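Local coordinates for protein coronin (Toxoplasma gondii, PDB 4OZU) that probably binds actin filaments as a member of the coronin family, this chain being its WD40 beta-propeller domain, at residues T154-N159 with N163-S168. Numbering follows the deposited sequence.
Sequences TVAFWN and NENFAS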
ATOM      1  N   THR A 154       5.618  12.658 -13.867  1.00 23.76           N
ATOM      2  CA  THR A 154       5.171  13.689 -12.935  1.00 24.65           C
ATOM      3  C   THR A 154       4.599  13.102 -11.657  1.00 26.87           C
ATOM      4  O   THR A 154       3.748  12.208 -11.695  1.00 24.23           O
ATOM      5  CB  THR A 154       4.085  14.586 -13.552  1.00 26.79           C
ATOM      6  OG1 THR A 154       4.537  15.104 -14.803  1.00 27.75           O
ATOM      7  CG2 THR A 154       3.752  15.752 -12.629  1.00 30.89           C
ATOM      8  N   VAL A 155       5.054  13.626 -10.527  1.00 20.45           N
ATOM      9  CA  VAL A 155       4.381  13.388  -9.258  1.00 20.63           C
ATOM     10  C   VAL A 155       3.601  14.648  -8.928  1.00 23.78           C
ATOM     11  O   VAL A 155       4.190  15.727  -8.804  1.00 25.43           O
ATOM     12  CB  VAL A 155       5.359  13.065  -8.130  1.00 27.48           C
ATOM     13  CG1 VAL A 155       4.608  12.839  -6.833  1.00 25.98           C
ATOM     14  CG2 VAL A 155       6.178  11.842  -8.477  1.00 29.60           C
ATOM     15  N   ALA A 156       2.281  14.509  -8.816  1.00 19.49           N
ATOM     16  CA  ALA A 156       1.396  15.633  -8.549  1.00 21.72           C
ATOM     17  C   ALA A 156       0.844  15.539  -7.143  1.00 25.52           C
ATOM     18  O   ALA A 156       0.321  14.498  -6.749  1.00 23.94           O
ATOM     19  CB  ALA A 156       0.255  15.670  -9.559  1.00 27.36           C
ATOM     20  N   PHE A 157       0.952  16.630  -6.394  1.00 22.39           N
ATOM     21  CA  PHE A 157       0.433  16.674  -5.033  1.00 23.61           C
ATOM     22  C   PHE A 157      -0.852  17.486  -4.981  1.00 27.40           C
ATOM     23  O   PHE A 157      -0.920  18.609  -5.485  1.00 20.96           O
ATOM     24  CB  PHE A 157       1.476  17.249  -4.086  1.00 22.22           C
ATOM     25  CG  PHE A 157       2.706  16.406  -3.978  1.00 20.31           C
ATOM     26  CD1 PHE A 157       2.755  15.338  -3.103  1.00 20.46           C
ATOM     27  CD2 PHE A 157       3.805  16.661  -4.768  1.00 20.80           C
ATOM     28  CE1 PHE A 157       3.889  14.555  -3.013  1.00 17.94           C
ATOM     29  CE2 PHE A 157       4.937  15.875  -4.680  1.00 19.59           C
ATOM     30  CZ  PHE A 157       4.984  14.833  -3.802  1.00 21.09           C
ATOM     31  N   TRP A 158      -1.868  16.899  -4.357  1.00 21.99           N
ATOM     32  CA  TRP A 158      -3.218  17.439  -4.380  1.00 20.78           C
ATOM     33  C   TRP A 158      -3.742  17.736  -2.989  1.00 26.83           C
ATOM     34  O   TRP A 158      -3.602  16.915  -2.088  1.00 21.25           O
ATOM     35  CB  TRP A 158      -4.169  16.447  -5.048  1.00 23.49           C
ATOM     36  CG  TRP A 158      -4.051  16.361  -6.527  1.00 25.68           C
ATOM     37  CD1 TRP A 158      -3.300  15.473  -7.247  1.00 24.72           C
ATOM     38  CD2 TRP A 158      -4.719  17.189  -7.482  1.00 22.48           C
ATOM     39  NE1 TRP A 158      -3.464  15.700  -8.592  1.00 24.42           N
ATOM     40  CE2 TRP A 158      -4.326  16.751  -8.762  1.00 23.29           C
ATOM     41  CE3 TRP A 158      -5.608  18.265  -7.379  1.00 26.66           C
ATOM     42  CZ2 TRP A 158      -4.796  17.349  -9.927  1.00 23.98           C
ATOM     43  CZ3 TRP A 158      -6.072  18.850  -8.535  1.00 27.42           C
ATOM     44  CH2 TRP A 158      -5.664  18.395  -9.790  1.00 30.08           C
ATOM     45  N   ASN A 159      -4.355  18.903  -2.828  1.00 22.18           N
ATOM     46  CA  ASN A 159      -5.238  19.176  -1.699  1.00 24.48           C
ATOM     47  C   ASN A 159      -6.663  18.886  -2.161  1.00 24.40           C
ATOM     48  O   ASN A 159      -7.282  19.711  -2.832  1.00 27.32           O
ATOM     49  CB  ASN A 159      -5.089  20.626  -1.227  1.00 30.00           C
ATOM     50  CG  ASN A 159      -5.964  20.959  -0.025  1.00 45.84           C
ATOM     51  OD1 ASN A 159      -6.850  20.193   0.361  1.00 45.26           O
ATOM     52  ND2 ASN A 159      -5.714  22.120   0.571  1.00 51.50           N
ATOM     53  N   ASN A 163      -9.477  20.997  -4.266  1.00 32.52           N
ATOM     54  CA  ASN A 163      -9.239  20.571  -5.639  1.00 34.48           C
ATOM     55  C   ASN A 163      -8.060  21.350  -6.209  1.00 32.89           C
ATOM     56  O   ASN A 163      -8.148  21.955  -7.286  1.00 34.50           O
ATOM     57  CB  ASN A 163     -10.492  20.759  -6.496  1.00 45.21           C
ATOM     58  CG  ASN A 163     -10.557  19.776  -7.650  1.00 48.20           C
ATOM     59  OD1 ASN A 163      -9.554  19.510  -8.312  1.00 39.12           O
ATOM     60  ND2 ASN A 163     -11.737  19.213  -7.881  1.00 75.62           N
ATOM     61  N   GLU A 164      -6.961  21.338  -5.458  1.00 26.60           N
ATOM     62  CA  GLU A 164      -5.783  22.129  -5.793  1.00 30.59           C
ATOM     63  C   GLU A 164      -4.537  21.264  -5.937  1.00 25.74           C
ATOM     64  O   GLU A 164      -4.098  20.618  -4.990  1.00 26.38           O
ATOM     65  CB  GLU A 164      -5.548  23.200  -4.725  1.00 30.92           C
ATOM     66  CG  GLU A 164      -4.356  24.108  -5.000  1.00 52.47           C
ATOM     67  CD  GLU A 164      -4.093  25.089  -3.872  1.00 76.46           C
ATOM     68  OE1 GLU A 164      -4.796  25.023  -2.843  1.00 71.46           O
ATOM     69  OE2 GLU A 164      -3.178  25.928  -4.017  1.00 85.97           O
ATOM     70  N   ASN A 165      -3.970  21.274  -7.139  1.00 28.21           N
ATOM     71  CA  ASN A 165      -2.676  20.660  -7.404  1.00 29.37           C
ATOM     72  C   ASN A 165      -1.592  21.649  -6.980  1.00 26.72           C
ATOM     73  O   ASN A 165      -1.144  22.473  -7.778  1.00 27.05           O
ATOM     74  CB  ASN A 165      -2.566  20.298  -8.885  1.00 31.07           C
ATOM     75  CG  ASN A 165      -1.256  19.635  -9.239  1.00 33.89           C
ATOM     76  OD1 ASN A 165      -0.507  19.180  -8.370  1.00 32.30           O
ATOM     77  ND2 ASN A 165      -0.972  19.571 -10.541  1.00 33.57           N
ATOM     78  N   PHE A 166      -1.192  21.585  -5.714  1.00 21.99           N
ATOM     79  CA  PHE A 166      -0.411  22.665  -5.122  1.00 27.50           C
ATOM     80  C   PHE A 166       1.085  22.544  -5.397  1.00 27.28           C
ATOM     81  O   PHE A 166       1.829  23.499  -5.208  1.00 31.36           O
ATOM     82  CB  PHE A 166      -0.660  22.739  -3.612  1.00 26.00           C
ATOM     83  CG  PHE A 166      -0.201  21.530  -2.839  1.00 23.43           C
ATOM     84  CD1 PHE A 166       1.096  21.444  -2.358  1.00 22.40           C
ATOM     85  CD2 PHE A 166      -1.084  20.502  -2.551  1.00 22.69           C
ATOM     86  CE1 PHE A 166       1.511  20.349  -1.622  1.00 23.09           C
ATOM     87  CE2 PHE A 166      -0.677  19.397  -1.822  1.00 23.46           C
ATOM     88  CZ  PHE A 166       0.624  19.321  -1.355  1.00 23.30           C
ATOM     89  N   ALA A 167       1.518  21.375  -5.844  1.00 27.69           N
ATOM     90  CA  ALA A 167       2.918  21.171  -6.188  1.00 26.45           C
ATOM     91  C   ALA A 167       3.044  19.987  -7.128  1.00 24.70           C
ATOM     92  O   ALA A 167       2.271  19.036  -7.053  1.00 23.15           O
ATOM     93  CB  ALA A 167       3.749  20.952  -4.939  1.00 29.89           C
ATOM     94  N   SER A 168       4.020  20.061  -8.019  1.00 23.24           N
ATOM     95  CA  SER A 168       4.297  18.976  -8.943  1.00 25.42           C
ATOM     96  C   SER A 168       5.793  18.890  -9.143  1.00 29.08           C
ATOM     97  O   SER A 168       6.490  19.903  -9.101  1.00 29.17           O
ATOM     98  CB  SER A 168       3.591  19.193 -10.284  1.00 35.10           C
ATOM     99  OG  SER A 168       2.184  19.106 -10.140  1.00 34.81           O
TER
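Asn159 N gives Glu164 O a nearly straight hydrogen bond of 2.8 Å. Trp158 CA adds a CA-H...O contact to the same oxygen. Glu164 N answers with a bond to Asn159 O of 3.1 Å, its donor tilted 32° from the carbonyl plane. Further along, Phe157 N bonds Ala167 O at 2.8 Å. Between these pairs Phe166 N reaches Phe157 O by a weak, bent bond. Asn165 sits here at the centre of an inverse gamma turn, and the pairing is irregular. The two strands form the outer hairpin of a four-stranded antiparallel propeller blade, with 164-170 at its edge. At the start of strand 164-170, beside the loop that joins the two strands, Asn163 and Glu164 both face Asn159 in a G1 beta bulge. On one face of the sheet the CB of Asn165 lies over the six-membered ring of Trp158, 3.6 Å from its centroid, as a CH-pi contact. The indole also touches Leu126 of strand 124-126. On the other face the Phe166 ring receives the CB of Phe157, with Phe157 CB to Phe166 CZ at 3.5 Å. The Phe166 CG lies between backbone N and carbonyl carbon (chi1 64°), which swings the ring back over strand 154-159. Trp158 C and Asn159 N meet the edge of this ring. Phe380 packs edge-to-face with it. On the same face as Phe166, Phe157 CD2 comes to 4.3 Å from Ala167 CB.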